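Local coordinates for protein S12 family peptidase (Streptomyces sp. 82F2, PDB 3WWX) that probably hydrolyses amide bonds of D-configured substrates, using the serine chemistry expected of the S12 peptidase and beta-lactamase family, at residues G41-D46 and A323-A328; A253-R258 and A312-D317; D290-G295 and A340-T345. All blocks are in the same frame, centred on the assembly; numbering follows the deposited sequence.

Contact 1: residues G41-D46 and A323-A328; sequences GERGGD and AGNFNA
The guanidinium of Arg43 carries Asn327 CB over one face, 3.8 Å from NH1, and meets Asn325 OD1 at its edge. The hold on Asn325 is end-on and forked: NH1 donates to OD1 at 3.0 Å and NH2 to the same OD1 at 2.9 Å. Guanidinium and amide planes stand 86° apart, and the two donors consequently use OD1 differently. NH1 lies in the carbonyl plane on a lone pair, whereas NH2 sits 35° above it. Asn325 has CG anti to its backbone N (chi1 -176°), and its other amide end, ND2, donates to Ser308 and Ser310 on the next strand, so both polar atoms of this buried amide are satisfied. Arginine suits the place because it is long and carries several donors: NE pairs with Asp47 in a salt bridge, and NH1 also reaches Gly24 O. Beside this grip a water bridges the segments, donating to Glu42 O at 2.7 Å and accepting from Asn327 ND2 at 2.8 Å; Asn327 is further tied to Gly24 and Pro210. Segment 41-46 follows the edge strand 36-41, with strand 24-31 between it and strand 320-326; Arg43 thus reaches across one strand at an end of the antiparallel sheet of the beta-lactamase-like fold, near the diamine pocket.

Contact 2: residues A253-R258 and A312-D317; sequences ALLQGR and AQVTRD
Gln256, whose CG rests 3.4 Å from Asp317 O, has its amide oxygen gripped by Arg258: NE donates to Gln256 OE1 at 2.8 Å, in the carbonyl plane, and NH2 adds a weak bond. The other end of the amide, NE2, donates to Gly318 O, so one glutamine links the helix end to the turn after the strand. Gly257 leaves the helical path in a Schellman motif, in which Arg258 N bonds back to Ala253 O at 2.9 Å and Gly257 N to Leu254 O; its positive phi is one that glycine adopts without strain. Here the end of helix 244-255 packs on strand 308-315 of the central antiparallel sheet, the helix-on-sheet layering of the beta-lactamase-like fold. Leu255 and Val314, both branched and buried, supply the apolar join: their side chains run antiparallel past one another, with Leu255 CG 3.6 Å from Val314 CG1. That methyl stands between the backbone N and carbonyl carbon of Val314 (chi1 68°), and it also meets Leu255 CD2. The Arg316 side chain lies nearly perpendicular to that of Leu255, its aliphatic stem packing with CD 3.9 Å from Leu255 CD1, an arrangement suited to this partly exposed place. Trp299 on strand 297-305 touches both Leu255 and Arg316, while Leu255 CB lies against the backbone at Arg316 O, 3.6 Å away.

Contact 3: residues D290-G295 and A340-T345; sequences DKLSCG and AEFCGT
Cys294 and Cys343 are joined SG to SG at 2.1 Å, a disulfide that staples the turn after strand 288-291 to the last turn of helix 334-343, the C-terminal helix on the antiparallel sheet of this beta-lactamase-like fold. The two sulfurs arrive by different routes. Cys294 SG stands between its backbone N and carbonyl carbon (chi1 67°), while Cys343 SG lies anti to its carbonyl carbon (chi1 -65°). The bridge twists in the left-handed sense, with a torsion of -72° about the S-S bond.

Next to the bridge, Leu292 is the bump. Its CD1 presses 3.4 Å from Phe342 CB and lies 4.0 Å from Phe342 CG, wedging in where the ring joins its chain. Gln335, Ile338 and Glu339 also touch this leucine, and with Phe342 they form a hollow on the helix surface that a branched aliphatic side chain fills well. The base of the leucine also packs: Leu292 CB sits 3.6 Å from Cys343 SG, so hydrocarbon lies against the bridge. Val298 on the neighbouring strand touches both Leu292 and Phe342.

A type I turn from Leu292 to Gly295, closed by Gly295 N to Leu292 O at 2.9 Å, swings the chain round to present Cys294. Glycine suits its last corner, where phi is positive, just as Gly344 suits the positive phi at which the helix stops. Toward the exposed side of the contact the side chains are small hydroxyls. Ser293 OG and Thr345 OG1 lie 3.8 Å apart without bonding to each other. Instead, both share one carboxylate oxygen as hydrogen-bond partner, Glu339 OE1.

In the fold
Followed from the N terminus, the chain passes through segment 41-46, and segment 323-328, 277 residues on, packs against it, so contact 1 closes by far the longest loop. Contact 2 lies wholly within that loop, tying the end of helix 244-255 to strand 308-315. Contact 3 starts inside both spans, at 290-295, and ends beyond them at 340-345; it therefore crosses contacts 1 and 2. All three reach one antiparallel sheet: strands 308-315 and 320-326 are neighbours in it, and helix 334-343 follows the latter. Contacts 2 and 3 also touch, with Thr315 CG2 packed 4.0 Å from Phe342 CE1, whereas contact 1 touches neither.

Contact 1: residues G41-D46 and A323-A328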
loop_
_atom_site.group_PDB
_atom_site.type_symbol
_atom_site.label_atom_id
_atom_site.label_comp_id
_atom_site.label_asym_id
_atom_site.label_seq_id
_atom_site.Cartn_x
_atom_site.Cartn_y
_atom_site.Cartn_z
ATOM N N GLY A 41 0.735 23.553 -6.001
ATOM C CA GLY A 41 -0.693 23.664 -6.214
ATOM C C GLY A 41 -1.407 24.006 -4.924
ATOM O O GLY A 41 -0.882 24.704 -4.055
ATOM N N GLU A 42 -2.613 23.472 -4.773
ATOM C CA GLU A 42 -3.425 23.704 -3.598
ATOM C C GLU A 42 -3.299 22.531 -2.629
ATOM O O GLU A 42 -3.967 21.509 -2.769
ATOM C CB GLU A 42 -4.881 23.935 -4.004
ATOM C CG GLU A 42 -5.104 25.283 -4.707
ATOM C CD GLU A 42 -4.753 26.463 -3.818
ATOM O OE1 GLU A 42 -5.404 26.613 -2.758
ATOM O OE2 GLU A 42 -3.808 27.222 -4.168
ATOM N N ARG A 43 -2.428 22.695 -1.645
ATOM C CA ARG A 43 -2.069 21.583 -0.780
ATOM C C ARG A 43 -1.341 22.072 0.441
ATOM O O ARG A 43 -0.600 23.072 0.361
ATOM C CB ARG A 43 -1.180 20.599 -1.541
ATOM C CG ARG A 43 -1.288 19.175 -1.030
ATOM C CD ARG A 43 -2.635 18.543 -1.395
ATOM N NE ARG A 43 -2.888 17.368 -0.534
ATOM C CZ ARG A 43 -2.618 16.104 -0.860
ATOM N NH1 ARG A 43 -2.120 15.784 -2.033
ATOM N NH2 ARG A 43 -2.859 15.131 0.016
ATOM N N GLY A 44 -1.543 21.390 1.566
ATOM C CA GLY A 44 -0.838 21.670 2.809
ATOM C C GLY A 44 0.218 20.610 3.108
ATOM O O GLY A 44 0.028 19.430 2.806
ATOM N N GLY A 45 1.329 21.021 3.701
ATOM C CA GLY A 45 2.451 20.112 3.879
ATOM C C GLY A 45 2.169 18.984 4.851
ATOM O O GLY A 45 2.790 17.934 4.762
ATOM N N ASP A 46 1.245 19.203 5.781
ATOM C CA ASP A 46 0.848 18.199 6.767
ATOM C C ASP A 46 -0.460 17.483 6.392
ATOM O O ASP A 46 -1.071 16.801 7.230
ATOM C CB ASP A 46 0.724 18.857 8.132
ATOM C CG ASP A 46 2.060 19.408 8.628
ATOM O OD1 ASP A 46 3.078 18.689 8.565
ATOM O OD2 ASP A 46 2.086 20.584 9.062
ATOM N N ALA A 323 8.179 10.615 1.470
ATOM C CA ALA A 323 6.779 10.181 1.320
ATOM C C ALA A 323 5.995 11.334 0.762
ATOM O O ALA A 323 6.346 12.489 0.966
ATOM C CB ALA A 323 6.192 9.725 2.653
ATOM N N GLY A 324 4.927 11.038 0.042
ATOM C CA GLY A 324 4.119 12.112 -0.515
ATOM C C GLY A 324 2.858 11.630 -1.180
ATOM O O GLY A 324 2.572 10.436 -1.225
ATOM N N ASN A 325 2.129 12.582 -1.756
ATOM C CA ASN A 325 0.794 12.313 -2.277
ATOM C C ASN A 325 0.397 13.289 -3.369
ATOM O O ASN A 325 0.669 14.501 -3.259
ATOM C CB ASN A 325 -0.233 12.374 -1.135
ATOM C CG ASN A 325 -1.641 12.002 -1.592
ATOM O OD1 ASN A 325 -2.503 12.862 -1.798
ATOM N ND2 ASN A 325 -1.884 10.711 -1.767
ATOM N N PHE A 326 -0.276 12.757 -4.383
ATOM C CA PHE A 326 -0.999 13.551 -5.367
ATOM C C PHE A 326 -2.483 13.322 -5.143
ATOM O O PHE A 326 -2.915 12.177 -4.985
ATOM C CB PHE A 326 -0.680 13.079 -6.791
ATOM C CG PHE A 326 0.787 13.115 -7.163
ATOM C CD1 PHE A 326 1.646 14.057 -6.631
ATOM C CD2 PHE A 326 1.270 12.221 -8.088
ATOM C CE1 PHE A 326 2.981 14.087 -7.003
ATOM C CE2 PHE A 326 2.615 12.245 -8.478
ATOM C CZ PHE A 326 3.457 13.186 -7.930
ATOM N N ASN A 327 -3.291 14.388 -5.207
ATOM C CA ASN A 327 -4.745 14.270 -5.001
ATOM C C ASN A 327 -5.530 14.203 -6.317
ATOM O O ASN A 327 -6.713 14.568 -6.375
ATOM C CB ASN A 327 -5.272 15.373 -4.092
ATOM C CG ASN A 327 -5.161 16.742 -4.705
ATOM O OD1 ASN A 327 -4.545 16.919 -5.758
ATOM N ND2 ASN A 327 -5.789 17.719 -4.057
ATOM N N ALA A 328 -4.872 13.730 -7.367
ATOM C CA ALA A 328 -5.564 13.297 -8.582
ATOM C C ALA A 328 -5.040 11.920 -8.878
ATOM O O ALA A 328 -3.840 11.655 -8.722
ATOM C CB ALA A 328 -5.281 14.222 -9.735
HETATM O O HOH W 1 -5.960 20.538 -4.364
#

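Contact 2: residues A253-R258 and A312-D317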
loop_
_atom_site.group_PDB
_atom_site.type_symbol
_atom_site.label_atom_id
_atom_site.label_comp_id
_atom_site.label_asym_id
_atom_site.label_seq_id
_atom_site.Cartn_x
_atom_site.Cartn_y
_atom_site.Cartn_z
ATOM N N ALA A 253 11.822 3.199 10.464
ATOM C CA ALA A 253 11.875 2.217 11.552
ATOM C C ALA A 253 11.884 0.800 11.022
ATOM O O ALA A 253 12.591 -0.070 11.530
ATOM C CB ALA A 253 10.722 2.409 12.511
ATOM N N LEU A 254 11.073 0.548 10.006
ATOM C CA LEU A 254 11.007 -0.775 9.428
ATOM C C LEU A 254 12.339 -1.233 8.841
ATOM O O LEU A 254 12.849 -2.303 9.190
ATOM C CB LEU A 254 9.954 -0.804 8.325
ATOM C CG LEU A 254 9.731 -2.169 7.658
ATOM C CD1 LEU A 254 9.158 -3.173 8.628
ATOM C CD2 LEU A 254 8.759 -1.996 6.480
ATOM N N LEU A 255 12.917 -0.444 7.952
ATOM C CA LEU A 255 14.162 -0.851 7.297
ATOM C C LEU A 255 15.355 -0.839 8.249
ATOM O O LEU A 255 16.342 -1.546 8.025
ATOM C CB LEU A 255 14.442 -0.008 6.038
ATOM C CG LEU A 255 13.773 -0.511 4.744
ATOM C CD1 LEU A 255 14.286 -1.877 4.330
ATOM C CD2 LEU A 255 12.262 -0.517 4.862
ATOM N N GLN A 256 15.244 -0.068 9.320
ATOM C CA GLN A 256 16.257 -0.069 10.379
ATOM C C GLN A 256 16.170 -1.286 11.294
ATOM O O GLN A 256 17.057 -1.477 12.136
ATOM C CB GLN A 256 16.135 1.195 11.226
ATOM C CG GLN A 256 16.593 2.464 10.530
ATOM C CD GLN A 256 16.155 3.729 11.231
ATOM O OE1 GLN A 256 15.738 3.703 12.379
ATOM N NE2 GLN A 256 16.251 4.850 10.537
ATOM N N GLY A 257 15.127 -2.091 11.163
ATOM C CA GLY A 257 14.953 -3.274 11.985
ATOM C C GLY A 257 14.315 -3.029 13.334
ATOM O O GLY A 257 14.373 -3.900 14.223
ATOM N N ARG A 258 13.683 -1.884 13.520
ATOM C CA ARG A 258 13.112 -1.576 14.830
ATOM C C ARG A 258 11.781 -2.269 15.097
ATOM O O ARG A 258 11.308 -2.259 16.232
ATOM C CB ARG A 258 12.966 -0.075 15.032
ATOM C CG ARG A 258 14.237 0.663 14.721
ATOM C CD ARG A 258 14.382 1.937 15.503
ATOM N NE ARG A 258 15.500 2.722 14.981
ATOM C CZ ARG A 258 16.230 3.587 15.672
ATOM N NH1 ARG A 258 16.014 3.788 16.962
ATOM N NH2 ARG A 258 17.177 4.253 15.043
ATOM N N ALA A 312 6.119 6.280 -0.921
ATOM C CA ALA A 312 6.884 6.166 0.329
ATOM C C ALA A 312 8.092 5.306 0.036
ATOM O O ALA A 312 7.953 4.177 -0.435
ATOM C CB ALA A 312 6.051 5.533 1.425
ATOM N N GLN A 313 9.277 5.849 0.287
ATOM C CA GLN A 313 10.524 5.160 -0.063
ATOM C C GLN A 313 11.607 5.485 0.945
ATOM O O GLN A 313 11.642 6.584 1.483
ATOM C CB GLN A 313 11.001 5.617 -1.444
ATOM C CG GLN A 313 10.049 5.244 -2.599
ATOM C CD GLN A 313 9.940 3.752 -2.866
ATOM O OE1 GLN A 313 10.847 2.973 -2.549
ATOM N NE2 GLN A 313 8.845 3.342 -3.497
ATOM N N VAL A 314 12.475 4.513 1.189
ATOM C CA VAL A 314 13.632 4.730 2.035
ATOM C C VAL A 314 14.832 3.956 1.499
ATOM O O VAL A 314 14.676 2.921 0.854
ATOM C CB VAL A 314 13.316 4.341 3.480
ATOM C CG1 VAL A 314 13.113 2.829 3.659
ATOM C CG2 VAL A 314 14.342 4.883 4.417
ATOM N N THR A 315 16.043 4.437 1.785
ATOM C CA THR A 315 17.223 3.630 1.492
ATOM C C THR A 315 17.261 2.421 2.430
ATOM O O THR A 315 16.553 2.375 3.431
ATOM C CB THR A 315 18.499 4.487 1.595
ATOM O OG1 THR A 315 18.461 5.193 2.839
ATOM C CG2 THR A 315 18.541 5.496 0.453
ATOM N N ARG A 316 18.083 1.428 2.109
ATOM C CA ARG A 316 18.034 0.156 2.820
ATOM C C ARG A 316 18.359 0.257 4.307
ATOM O O ARG A 316 17.832 -0.521 5.112
ATOM C CB ARG A 316 18.985 -0.843 2.156
ATOM C CG ARG A 316 19.076 -2.202 2.833
ATOM C CD ARG A 316 17.751 -2.920 2.901
ATOM N NE ARG A 316 17.866 -4.202 3.599
ATOM C CZ ARG A 316 17.809 -4.338 4.919
ATOM N NH1 ARG A 316 17.622 -3.278 5.696
ATOM N NH2 ARG A 316 17.949 -5.540 5.472
ATOM N N ASP A 317 19.224 1.194 4.677
ATOM C CA ASP A 317 19.549 1.356 6.082
ATOM C C ASP A 317 18.579 2.290 6.783
ATOM O O ASP A 317 18.756 2.577 7.971
ATOM C CB ASP A 317 21.000 1.810 6.285
ATOM C CG ASP A 317 21.280 3.201 5.774
ATOM O OD1 ASP A 317 20.384 3.891 5.258
ATOM O OD2 ASP A 317 22.447 3.634 5.917
#

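Contact 3: residues D290-G295 and A340-T345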
loop_
_atom_site.group_PDB
_atom_site.type_symbol
_atom_site.label_atom_id
_atom_site.label_comp_id
_atom_site.label_asym_id
_atom_site.label_seq_id
_atom_site.Cartn_x
_atom_site.Cartn_y
_atom_site.Cartn_z
ATOM N N ASP A 290 13.685 -1.017 -5.656
ATOM C CA ASP A 290 13.955 -0.516 -6.998
ATOM C C ASP A 290 15.338 0.079 -6.942
ATOM O O ASP A 290 15.732 0.623 -5.927
ATOM C CB ASP A 290 12.915 0.539 -7.384
ATOM C CG ASP A 290 12.961 0.919 -8.865
ATOM O OD1 ASP A 290 13.695 0.281 -9.647
ATOM O OD2 ASP A 290 12.221 1.859 -9.221
ATOM N N LYS A 291 16.094 -0.045 -8.018
ATOM C CA LYS A 291 17.350 0.678 -8.123
ATOM C C LYS A 291 17.175 1.828 -9.092
ATOM O O LYS A 291 16.817 1.629 -10.257
ATOM C CB LYS A 291 18.467 -0.230 -8.612
ATOM C CG LYS A 291 19.783 0.520 -8.603
ATOM C CD LYS A 291 20.943 -0.335 -8.142
ATOM C CE LYS A 291 21.187 -1.477 -9.076
ATOM N NZ LYS A 291 21.211 -1.014 -10.486
ATOM N N LEU A 292 17.436 3.031 -8.610
ATOM C CA LEU A 292 17.186 4.247 -9.370
ATOM C C LEU A 292 18.336 4.554 -10.337
ATOM O O LEU A 292 19.340 3.847 -10.367
ATOM C CB LEU A 292 16.932 5.406 -8.415
ATOM C CG LEU A 292 15.826 5.138 -7.383
ATOM C CD1 LEU A 292 15.760 6.296 -6.428
ATOM C CD2 LEU A 292 14.468 4.920 -8.065
ATOM N N SER A 293 18.166 5.595 -11.138
ATOM C CA SER A 293 19.067 5.847 -12.256
ATOM C C SER A 293 20.492 6.006 -11.770
ATOM O O SER A 293 21.425 5.538 -12.431
ATOM C CB SER A 293 18.624 7.094 -13.029
ATOM O OG SER A 293 18.750 8.266 -12.256
ATOM N N CYS A 294 20.644 6.650 -10.613
ATOM C CA CYS A 294 21.953 6.957 -10.032
ATOM C C CYS A 294 22.488 5.816 -9.178
ATOM O O CYS A 294 23.532 5.967 -8.541
ATOM C CB CYS A 294 21.895 8.222 -9.194
ATOM S SG CYS A 294 20.884 8.097 -7.687
ATOM N N GLY A 295 21.798 4.683 -9.161
ATOM C CA GLY A 295 22.286 3.490 -8.478
ATOM C C GLY A 295 21.825 3.342 -7.034
ATOM O O GLY A 295 22.030 2.308 -6.406
ATOM N N ALA A 340 13.956 12.563 -8.305
ATOM C CA ALA A 340 14.441 13.883 -7.923
ATOM C C ALA A 340 15.063 13.836 -6.528
ATOM O O ALA A 340 16.166 14.344 -6.283
ATOM C CB ALA A 340 13.320 14.882 -7.967
ATOM N N GLU A 341 14.362 13.194 -5.606
ATOM C CA GLU A 341 14.813 13.164 -4.228
ATOM C C GLU A 341 16.071 12.327 -4.054
ATOM O O GLU A 341 17.020 12.779 -3.396
ATOM C CB GLU A 341 13.701 12.632 -3.323
ATOM C CG GLU A 341 14.090 12.501 -1.841
ATOM C CD GLU A 341 14.523 13.812 -1.203
ATOM O OE1 GLU A 341 15.350 13.780 -0.274
ATOM O OE2 GLU A 341 14.003 14.889 -1.582
ATOM N N PHE A 342 16.095 11.120 -4.592
ATOM C CA PHE A 342 17.207 10.207 -4.310
ATOM C C PHE A 342 18.385 10.358 -5.265
ATOM O O PHE A 342 19.499 9.971 -4.919
ATOM C CB PHE A 342 16.723 8.765 -4.265
ATOM C CG PHE A 342 15.847 8.474 -3.085
ATOM C CD1 PHE A 342 16.392 8.188 -1.846
ATOM C CD2 PHE A 342 14.473 8.520 -3.208
ATOM C CE1 PHE A 342 15.573 7.941 -0.759
ATOM C CE2 PHE A 342 13.658 8.301 -2.117
ATOM C CZ PHE A 342 14.205 8.000 -0.901
ATOM N N CYS A 343 18.145 10.922 -6.450
ATOM C CA CYS A 343 19.207 11.079 -7.459
ATOM C C CYS A 343 19.425 12.514 -7.915
ATOM O O CYS A 343 20.369 12.774 -8.677
ATOM C CB CYS A 343 18.910 10.196 -8.671
ATOM S SG CYS A 343 18.944 8.442 -8.298
ATOM N N GLY A 344 18.585 13.441 -7.452
ATOM C CA GLY A 344 18.690 14.833 -7.860
ATOM C C GLY A 344 18.289 15.063 -9.303
ATOM O O GLY A 344 18.634 16.092 -9.886
ATOM N N THR A 345 17.561 14.112 -9.880
ATOM C CA THR A 345 17.154 14.164 -11.280
ATOM C C THR A 345 16.158 15.297 -11.521
ATOM O O THR A 345 15.095 15.357 -10.893
ATOM C CB THR A 345 16.516 12.827 -11.718
ATOM O OG1 THR A 345 17.403 11.739 -11.422
ATOM C CG2 THR A 345 16.211 12.828 -13.218
#